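Long-range contacts in BLUF domain-containing protein (Acinetobacter baumannii, PDB 6W6Z), which probably senses blue light through a bound flavin, here flavin mononucleotide, and takes part in regulating biofilm formation and iron uptake: residues Val3-Tyr7 against Val60-Phe64; Tyr43-Phe49 against Thr114-Leu118. One frame throughout, in Å; residues are numbered along the deposited sequence.

Contact 1: Val3-Tyr7 against Val60-Phe64; sequences VRLCY and VERLF. With FMN (flavin mononucleotide), chain B.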
ATOM      1  N   VAL A   3      -6.994   9.444 -10.482  1.00 27.52           N
ATOM      2  CA  VAL A   3      -7.454   9.423  -9.082  1.00 25.28           C
ATOM      3  C   VAL A   3      -6.388   8.783  -8.203  1.00 24.41           C
ATOM      4  O   VAL A   3      -5.493   8.035  -8.719  1.00 23.25           O
ATOM      5  CB  VAL A   3      -8.793   8.701  -8.947  1.00 25.84           C
ATOM      6  CG1 VAL A   3      -9.811   9.212  -9.961  1.00 25.64           C
ATOM      7  CG2 VAL A   3      -8.610   7.197  -9.023  1.00 27.60           C
ATOM      8  N   ARG A   4      -6.507   9.110  -6.922  1.00 21.69           N
ATOM      9  CA  ARG A   4      -5.796   8.444  -5.820  1.00 24.67           C
ATOM     10  C   ARG A   4      -6.845   7.684  -5.004  1.00 22.51           C
ATOM     11  O   ARG A   4      -7.851   8.292  -4.621  1.00 22.87           O
ATOM     12  CB  ARG A   4      -5.032   9.483  -4.998  1.00 26.91           C
ATOM     13  CG  ARG A   4      -4.246   8.835  -3.869  1.00 31.43           C
ATOM     14  CD  ARG A   4      -3.140   9.680  -3.269  1.00 36.46           C
ATOM     15  NE  ARG A   4      -2.345  10.228  -4.358  1.00 38.91           N
ATOM     16  CZ  ARG A   4      -2.286  11.510  -4.677  1.00 41.72           C
ATOM     17  NH1 ARG A   4      -2.921  12.404  -3.945  1.00 39.49           N
ATOM     18  NH2 ARG A   4      -1.561  11.893  -5.720  1.00 43.97           N
ATOM     19  N   LEU A   5      -6.600   6.413  -4.718  1.00 21.10           N
ATOM     20  CA  LEU A   5      -7.508   5.570  -3.892  1.00 21.03           C
ATOM     21  C   LEU A   5      -6.672   5.034  -2.743  1.00 19.80           C
ATOM     22  O   LEU A   5      -5.590   4.464  -3.011  1.00 19.17           O
ATOM     23  CB  LEU A   5      -8.100   4.430  -4.731  1.00 23.05           C
ATOM     24  CG  LEU A   5      -9.139   3.556  -4.014  1.00 21.45           C
ATOM     25  CD1 LEU A   5     -10.162   2.991  -5.004  1.00 23.89           C
ATOM     26  CD2 LEU A   5      -8.493   2.441  -3.201  1.00 21.44           C
ATOM     27  N   CYS A   6      -7.168   5.171  -1.520  1.00 20.12           N
ATOM     28  CA  CYS A   6      -6.448   4.743  -0.298  1.00 19.55           C
ATOM     29  C   CYS A   6      -7.346   3.780   0.462  1.00 19.74           C
ATOM     30  O   CYS A   6      -8.561   4.050   0.583  1.00 18.40           O
ATOM     31  CB  CYS A   6      -6.053   5.914   0.611  1.00 22.00           C
ATOM     32  SG  CYS A   6      -4.986   7.144  -0.200  1.00 25.30           S
ATOM     33  N   TYR A   7      -6.755   2.739   1.018  1.00 17.60           N
ATOM     34  CA  TYR A   7      -7.476   1.804   1.895  1.00 17.50           C
ATOM     35  C   TYR A   7      -6.496   1.234   2.898  1.00 19.07           C
ATOM     36  O   TYR A   7      -5.264   1.262   2.735  1.00 15.93           O
ATOM     37  CB  TYR A   7      -8.199   0.735   1.064  1.00 17.47           C
ATOM     38  CG  TYR A   7      -7.244  -0.313   0.567  1.00 17.51           C
ATOM     39  CD1 TYR A   7      -6.912  -1.398   1.366  1.00 16.61           C
ATOM     40  CD2 TYR A   7      -6.587  -0.159  -0.646  1.00 18.11           C
ATOM     41  CE1 TYR A   7      -5.971  -2.329   0.946  1.00 17.97           C
ATOM     42  CE2 TYR A   7      -5.666  -1.105  -1.085  1.00 19.12           C
ATOM     43  CZ  TYR A   7      -5.346  -2.182  -0.275  1.00 18.02           C
ATOM     44  OH  TYR A   7      -4.393  -3.072  -0.669  1.00 20.27           O
ATOM     45  N   VAL A  60      -7.711   1.882 -11.798  1.00 24.43           N
ATOM     46  CA  VAL A  60      -7.518   1.894 -10.325  1.00 24.81           C
ATOM     47  C   VAL A  60      -8.694   1.168  -9.684  1.00 24.19           C
ATOM     48  O   VAL A  60      -8.446   0.361  -8.709  1.00 21.69           O
ATOM     49  CB  VAL A  60      -7.340   3.327  -9.767  1.00 23.67           C
ATOM     50  CG1 VAL A  60      -7.513   3.344  -8.247  1.00 24.82           C
ATOM     51  CG2 VAL A  60      -6.013   3.944 -10.178  1.00 24.30           C
ATOM     52  N   GLU A  61      -9.925   1.449 -10.144  1.00 25.54           N
ATOM     53  CA  GLU A  61     -11.155   0.870  -9.532  1.00 27.85           C
ATOM     54  C   GLU A  61     -11.201  -0.637  -9.797  1.00 25.80           C
ATOM     55  O   GLU A  61     -11.526  -1.371  -8.878  1.00 24.73           O
ATOM     56  CB  GLU A  61     -12.425   1.596 -10.003  1.00 33.28           C
ATOM     57  CG  GLU A  61     -12.662   2.854  -9.180  1.00 39.89           C
ATOM     58  CD  GLU A  61     -13.782   3.789  -9.605  1.00 44.45           C
ATOM     59  OE1 GLU A  61     -13.986   4.815  -8.913  1.00 48.78           O
ATOM     60  OE2 GLU A  61     -14.440   3.503 -10.610  1.00 50.94           O
ATOM     61  N   ARG A  62     -10.848  -1.075 -10.996  1.00 24.85           N
ATOM     62  CA  ARG A  62     -10.822  -2.505 -11.377  1.00 26.04           C
ATOM     63  C   ARG A  62      -9.713  -3.198 -10.570  1.00 25.41           C
ATOM     64  O   ARG A  62      -9.969  -4.319 -10.020  1.00 23.79           O
ATOM     65  CB  ARG A  62     -10.712  -2.599 -12.902  1.00 28.31           C
ATOM     66  N   LEU A  63      -8.566  -2.531 -10.372  1.00 22.75           N
ATOM     67  CA  LEU A  63      -7.450  -3.110  -9.578  1.00 22.40           C
ATOM     68  C   LEU A  63      -7.919  -3.244  -8.131  1.00 21.02           C
ATOM     69  O   LEU A  63      -7.786  -4.323  -7.592  1.00 20.45           O
ATOM     70  CB  LEU A  63      -6.188  -2.256  -9.672  1.00 22.00           C
ATOM     71  CG  LEU A  63      -5.067  -2.636  -8.708  1.00 23.54           C
ATOM     72  CD1 LEU A  63      -4.648  -4.090  -8.890  1.00 25.27           C
ATOM     73  CD2 LEU A  63      -3.856  -1.752  -8.880  1.00 24.86           C
ATOM     74  N   PHE A  64      -8.502  -2.200  -7.535  1.00 21.57           N
ATOM     75  CA  PHE A  64      -9.018  -2.276  -6.144  1.00 22.43           C
ATOM     76  C   PHE A  64     -10.018  -3.443  -5.985  1.00 21.54           C
ATOM     77  O   PHE A  64      -9.980  -4.114  -4.917  1.00 20.64           O
ATOM     78  CB  PHE A  64      -9.611  -0.935  -5.712  1.00 20.94           C
ATOM     79  CG  PHE A  64     -10.102  -0.918  -4.290  1.00 22.12           C
ATOM     80  CD1 PHE A  64      -9.268  -1.313  -3.241  1.00 23.55           C
ATOM     81  CD2 PHE A  64     -11.354  -0.422  -3.983  1.00 23.47           C
ATOM     82  CE1 PHE A  64      -9.710  -1.281  -1.930  1.00 22.28           C
ATOM     83  CE2 PHE A  64     -11.774  -0.338  -2.664  1.00 25.00           C
ATOM     84  CZ  PHE A  64     -10.960  -0.776  -1.643  1.00 24.00           C
TER
HETATM   85  N1  FMN B 201      -1.689  -6.296  -7.403  1.00 20.53           N
HETATM   86  C2  FMN B 201      -1.356  -5.349  -8.297  1.00 23.19           C
HETATM   87  O2  FMN B 201      -1.404  -5.663  -9.529  1.00 22.76           O
HETATM   88  N3  FMN B 201      -1.111  -4.073  -7.932  1.00 20.03           N
HETATM   89  C4  FMN B 201      -1.102  -3.673  -6.650  1.00 20.24           C
HETATM   90  O4  FMN B 201      -0.844  -2.522  -6.309  1.00 19.85           O
HETATM   91  C4A FMN B 201      -1.391  -4.663  -5.620  1.00 18.76           C
HETATM   92  N5  FMN B 201      -1.390  -4.381  -4.334  1.00 18.16           N
HETATM   93  C5A FMN B 201      -1.741  -5.355  -3.457  1.00 18.46           C
HETATM   94  C6  FMN B 201      -1.726  -5.039  -2.117  1.00 17.64           C
HETATM   95  C7  FMN B 201      -2.106  -5.976  -1.172  1.00 19.16           C
HETATM   96  C7M FMN B 201      -2.051  -5.571   0.269  1.00 18.43           C
HETATM   97  C8  FMN B 201      -2.379  -7.373  -1.553  1.00 17.95           C
HETATM   98  C8M FMN B 201      -2.734  -8.370  -0.459  1.00 18.66           C
HETATM   99  C9  FMN B 201      -2.396  -7.682  -2.902  1.00 18.75           C
HETATM  100  C9A FMN B 201      -2.047  -6.728  -3.849  1.00 19.37           C
HETATM  101  N10 FMN B 201      -1.988  -7.023  -5.206  1.00 19.94           N
HETATM  102  C10 FMN B 201      -1.694  -6.008  -6.095  1.00 19.66           C
HETATM  103  C1' FMN B 201      -2.258  -8.394  -5.756  1.00 23.39           C
HETATM  104  C2' FMN B 201      -3.646  -8.649  -6.297  1.00 25.96           C
HETATM  105  O2' FMN B 201      -4.548  -8.799  -5.189  1.00 24.35           O
HETATM  106  C3' FMN B 201      -3.597  -9.960  -7.125  1.00 34.49           C
HETATM  107  O3' FMN B 201      -2.895 -10.997  -6.431  1.00 31.72           O
HETATM  108  C4' FMN B 201      -2.840  -9.821  -8.430  1.00 40.50           C
HETATM  109  O4' FMN B 201      -3.380  -8.716  -9.189  1.00 44.82           O
HETATM  110  C5' FMN B 201      -2.978 -11.110  -9.279  1.00 52.21           C
HETATM  111  O5' FMN B 201      -4.338 -11.399  -9.667  1.00 56.75           O
HETATM  112  P   FMN B 201      -4.757 -12.656 -10.646  1.00 61.03           P
HETATM  113  O1P FMN B 201      -5.091 -13.760  -9.661  1.00 66.53           O
HETATM  114  O2P FMN B 201      -5.934 -12.072 -11.407  1.00 61.78           O
HETATM  115  O3P FMN B 201      -3.553 -12.989 -11.509  1.00 65.04           O

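Contact 2: Tyr43-Phe49 against Thr114-Leu118; sequences YYADNAF and TFNPL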
ATOM      1  N   TYR A  43       2.291   0.278   2.664  1.00 14.77           N
ATOM      2  CA  TYR A  43       2.879   0.344   4.014  1.00 15.57           C
ATOM      3  C   TYR A  43       2.430  -0.927   4.696  1.00 15.75           C
ATOM      4  O   TYR A  43       1.248  -1.282   4.611  1.00 16.12           O
ATOM      5  CB  TYR A  43       2.397   1.591   4.760  1.00 15.46           C
ATOM      6  CG  TYR A  43       2.607   1.592   6.258  1.00 18.09           C
ATOM      7  CD1 TYR A  43       3.827   1.937   6.813  1.00 17.77           C
ATOM      8  CD2 TYR A  43       1.565   1.308   7.122  1.00 20.68           C
ATOM      9  CE1 TYR A  43       3.998   2.001   8.188  1.00 19.05           C
ATOM     10  CE2 TYR A  43       1.738   1.300   8.503  1.00 20.89           C
ATOM     11  CZ  TYR A  43       2.960   1.670   9.037  1.00 21.31           C
ATOM     12  OH  TYR A  43       3.152   1.710  10.397  1.00 25.00           O
ATOM     13  N   TYR A  44       3.330  -1.572   5.407  1.00 16.33           N
ATOM     14  CA  TYR A  44       3.008  -2.759   6.226  1.00 17.20           C
ATOM     15  C   TYR A  44       3.549  -2.527   7.621  1.00 17.89           C
ATOM     16  O   TYR A  44       4.753  -2.232   7.739  1.00 19.07           O
ATOM     17  CB  TYR A  44       3.613  -4.043   5.642  1.00 18.34           C
ATOM     18  CG  TYR A  44       3.348  -5.222   6.541  1.00 17.75           C
ATOM     19  CD1 TYR A  44       2.083  -5.790   6.608  1.00 18.91           C
ATOM     20  CD2 TYR A  44       4.304  -5.654   7.445  1.00 18.53           C
ATOM     21  CE1 TYR A  44       1.798  -6.811   7.503  1.00 18.03           C
ATOM     22  CE2 TYR A  44       4.052  -6.699   8.320  1.00 19.03           C
ATOM     23  CZ  TYR A  44       2.784  -7.249   8.384  1.00 19.52           C
ATOM     24  OH  TYR A  44       2.509  -8.253   9.277  1.00 20.95           O
ATOM     25  N   ALA A  45       2.728  -2.749   8.635  1.00 17.56           N
ATOM     26  CA  ALA A  45       3.200  -2.788  10.036  1.00 16.85           C
ATOM     27  C   ALA A  45       2.139  -3.442  10.902  1.00 18.03           C
ATOM     28  O   ALA A  45       0.918  -3.383  10.546  1.00 17.56           O
ATOM     29  CB  ALA A  45       3.470  -1.385  10.513  1.00 18.66           C
ATOM     30  N   ASP A  46       2.558  -4.073  11.990  1.00 18.92           N
ATOM     31  CA  ASP A  46       1.604  -4.534  13.024  1.00 20.42           C
ATOM     32  C   ASP A  46       0.456  -5.337  12.374  1.00 19.78           C
ATOM     33  O   ASP A  46      -0.733  -5.119  12.719  1.00 19.40           O
ATOM     34  CB  ASP A  46       1.128  -3.308  13.821  1.00 22.18           C
ATOM     35  CG  ASP A  46       2.160  -2.793  14.804  1.00 24.62           C
ATOM     36  OD1 ASP A  46       3.295  -3.232  14.697  1.00 25.15           O
ATOM     37  OD2 ASP A  46       1.806  -1.974  15.703  1.00 28.79           O
ATOM     38  N   ASN A  47       0.787  -6.286  11.501  1.00 18.74           N
ATOM     39  CA  ASN A  47      -0.164  -7.233  10.838  1.00 18.71           C
ATOM     40  C   ASN A  47      -1.239  -6.475  10.064  1.00 17.44           C
ATOM     41  O   ASN A  47      -2.375  -6.977  10.005  1.00 17.32           O
ATOM     42  CB  ASN A  47      -0.836  -8.183  11.837  1.00 20.47           C
ATOM     43  CG  ASN A  47       0.124  -9.239  12.356  1.00 24.94           C
ATOM     44  OD1 ASN A  47       1.028  -9.675  11.636  1.00 25.99           O
ATOM     45  ND2 ASN A  47      -0.053  -9.651  13.602  1.00 27.34           N
ATOM     46  N   ALA A  48      -0.907  -5.355   9.432  1.00 16.80           N
ATOM     47  CA  ALA A  48      -1.906  -4.580   8.666  1.00 18.53           C
ATOM     48  C   ALA A  48      -1.228  -3.828   7.534  1.00 18.77           C
ATOM     49  O   ALA A  48      -0.003  -3.606   7.608  1.00 17.89           O
ATOM     50  CB  ALA A  48      -2.654  -3.643   9.596  1.00 17.74           C
ATOM     51  N   PHE A  49      -2.014  -3.496   6.520  1.00 17.22           N
ATOM     52  CA  PHE A  49      -1.551  -2.737   5.334  1.00 17.34           C
ATOM     53  C   PHE A  49      -2.259  -1.393   5.234  1.00 17.82           C
ATOM     54  O   PHE A  49      -3.404  -1.201   5.613  1.00 18.91           O
ATOM     55  CB  PHE A  49      -1.836  -3.527   4.066  1.00 15.66           C
ATOM     56  CG  PHE A  49      -1.140  -4.840   3.934  1.00 17.11           C
ATOM     57  CD1 PHE A  49       0.205  -4.895   3.540  1.00 16.20           C
ATOM     58  CD2 PHE A  49      -1.829  -6.034   4.128  1.00 16.26           C
ATOM     59  CE1 PHE A  49       0.824  -6.117   3.338  1.00 16.94           C
ATOM     60  CE2 PHE A  49      -1.180  -7.252   3.971  1.00 18.97           C
ATOM     61  CZ  PHE A  49       0.145  -7.290   3.557  1.00 18.73           C
ATOM     62  N   THR A 114      -0.510   1.507  18.862  1.00 29.75           N
ATOM     63  CA  THR A 114      -0.083   0.581  17.780  1.00 27.04           C
ATOM     64  C   THR A 114       0.080   1.373  16.487  1.00 25.23           C
ATOM     65  O   THR A 114      -0.320   2.513  16.423  1.00 24.79           O
ATOM     66  CB  THR A 114      -1.030  -0.613  17.630  1.00 31.05           C
ATOM     67  OG1 THR A 114      -2.312  -0.154  17.182  1.00 34.80           O
ATOM     68  CG2 THR A 114      -1.174  -1.385  18.925  1.00 32.31           C
ATOM     69  N   PHE A 115       0.717   0.783  15.495  1.00 24.20           N
ATOM     70  CA  PHE A 115       1.057   1.455  14.223  1.00 23.34           C
ATOM     71  C   PHE A 115       0.225   0.847  13.094  1.00 22.65           C
ATOM     72  O   PHE A 115       0.620   0.883  11.905  1.00 24.34           O
ATOM     73  CB  PHE A 115       2.565   1.308  14.114  1.00 23.72           C
ATOM     74  CG  PHE A 115       3.222   1.723  15.398  1.00 24.73           C
ATOM     75  CD1 PHE A 115       3.253   3.070  15.730  1.00 24.43           C
ATOM     76  CD2 PHE A 115       3.715   0.795  16.299  1.00 23.27           C
ATOM     77  CE1 PHE A 115       3.843   3.491  16.909  1.00 23.49           C
ATOM     78  CE2 PHE A 115       4.283   1.215  17.481  1.00 22.39           C
ATOM     79  CZ  PHE A 115       4.336   2.565  17.786  1.00 24.41           C
ATOM     80  N   ASN A 116      -0.917   0.322  13.476  1.00 24.60           N
ATOM     81  CA  ASN A 116      -1.879  -0.336  12.557  1.00 25.69           C
ATOM     82  C   ASN A 116      -2.613   0.770  11.816  1.00 23.41           C
ATOM     83  O   ASN A 116      -3.305   1.580  12.419  1.00 22.11           O
ATOM     84  CB  ASN A 116      -2.822  -1.253  13.331  1.00 24.67           C
ATOM     85  CG  ASN A 116      -3.803  -2.020  12.471  1.00 24.95           C
ATOM     86  OD1 ASN A 116      -4.291  -1.525  11.449  1.00 21.23           O
ATOM     87  ND2 ASN A 116      -4.094  -3.242  12.896  1.00 26.74           N
ATOM     88  N   PRO A 117      -2.477   0.835  10.476  1.00 25.57           N
ATOM     89  CA  PRO A 117      -3.107   1.897   9.711  1.00 24.46           C
ATOM     90  C   PRO A 117      -4.641   1.841   9.676  1.00 23.19           C
ATOM     91  O   PRO A 117      -5.252   2.811   9.304  1.00 25.70           O
ATOM     92  CB  PRO A 117      -2.526   1.770   8.289  1.00 25.72           C
ATOM     93  CG  PRO A 117      -1.868   0.419   8.243  1.00 27.90           C
ATOM     94  CD  PRO A 117      -1.675  -0.073   9.657  1.00 26.59           C
ATOM     95  N   LEU A 118      -5.269   0.754  10.137  1.00 22.81           N
ATOM     96  CA  LEU A 118      -6.746   0.756  10.279  1.00 21.73           C
ATOM     97  C   LEU A 118      -7.197   1.838  11.277  1.00 23.50           C
ATOM     98  O   LEU A 118      -8.397   2.177  11.240  1.00 24.22           O
ATOM     99  CB  LEU A 118      -7.217  -0.638  10.698  1.00 23.57           C
ATOM    100  CG  LEU A 118      -7.177  -1.686   9.593  1.00 24.24           C
ATOM    101  CD1 LEU A 118      -7.283  -3.096  10.164  1.00 26.78           C
ATOM    102  CD2 LEU A 118      -8.281  -1.436   8.597  1.00 23.29           C
TER

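Contact 1: Val3-Tyr7 against Val60-Phe64
Leu5 lays one methyl squarely over the ring of Phe64: CD2 stands 3.9 Å from the ring centroid and only 12° off its normal, a CH-pi contact with the two side chains crossing at about a right angle. The other methyl, CD1, sits 3.8 Å from Phe64 CD2, so both branches of the leucine rest on the phenylalanine. Phe64 carries its ring anti to the backbone N (chi1 -178°), which directs it from the helix to the strand.

Farther along the strand, Tyr7 and Phe64 lie alongside each other, pointing opposite ways. Their planes are inclined at 37°, and Phe64 CE1 touches Tyr7 CD2 at 3.6 Å, an oblique pairing. The phenol continues beyond the phenylalanine to the cofactor, where Tyr7 OH comes within 3.6 Å of FMN C7M and is hydrogen-bonded to Gln51. Leu63, on another side of the helix, turns CD1 to the flavin, 3.6 Å from FMN C2.

One helical turn before Phe64, Val60 inserts CG1 at the foot of Leu5, 3.7 Å from Leu5 CB, while Val3 CG2 meets the same methyl at 4.1 Å. Val3, Leu5 and Tyr7, alternate residues of the strand, thus form an apolar row facing Val60 and Phe64, without a hydrogen bond between the segments.

The axes of strand 3-7 and helix 60-64 run nearly parallel, as befits a ferredoxin-like layout: helix 57-67 makes the beta-alpha-beta crossover from strand 48-54 to strand 73-83 and packs over strand 2-11 between them. Trp78 and Ile76 of strand 73-83 and Leu53 of strand 48-54 extend the apolar layer on the two flanks.

Contact 2: Tyr43-Phe49 against Thr114-Leu118
Asp46 and Tyr43 grip the backbone of Phe115 at its two polar atoms. The amide N of Phe115 donates to Asp46 OD2 in a nearly straight bond of 3.0 Å (N-H...O 170°), reaching the oxygen from above the carboxylate plane. Its carbonyl O accepts from Tyr43 OH at 3.1 Å, on a lone pair and in the carbonyl plane. With CG anti to the backbone N (chi1 164°), the Tyr43 ring extends from the strand to the loop, which brings its hydroxyl to that carbonyl. The oxygen lies at the edge of the ring, as does Pro117 CG, 3.7 Å from Tyr43 CD2.

Pro117 fits against the hairpin: its CD packs on Ala48 CB at 3.7 Å, and its CG comes 3.4 Å from the backbone O of Phe49. The Ala48 methyl also touches the side-chain amide of Asn116, with Asn116 OD1 at 3.3 Å from Ala48 CB. The backbone N of Asn116 is buried here without a partner in the model.

Behind these contacts, OD1 of Asn116 accepts from Leu118 N at 2.8 Å, an Asx turn spanning Pro117, and its ND2 bonds to Gln10. Asp46 OD1 forms a salt bridge with Arg99. Asp46 and Asn47, both left-handed, make a two-residue type I' hairpin turn closed by paired Ala45-Ala48 backbone bonds.

The turn joins strands 39-45 and 48-54 at one end of the sheet. The loop between helices 101-109 and 125-134 lies against it, and beyond the loop Phe128 of helix 125-134 meets the Tyr43 ring edge-to-face. Phe49 leaves the backbone on the side away from the loop, its ring touching helix 18-36 and the flavin.

The two contacts lie on opposite sides of the chain's centre, about 19 Å apart between their centres, yet both reach the same sheet, where strands 2-11 and 48-54 are neighbours. Contact 1 is wholly buried and apolar, a helix laid on the sheet beside the flavin. Contact 2 is only partly buried and mixes bonds to backbone atoms with small apolar patches, in keeping with a hairpin turn and an irregular loop. Strand 48-54 connects them: it starts in the hairpin of contact 2 and leads into the helix of contact 1. Tyr7 in one and Phe49 in the other both touch the flavin.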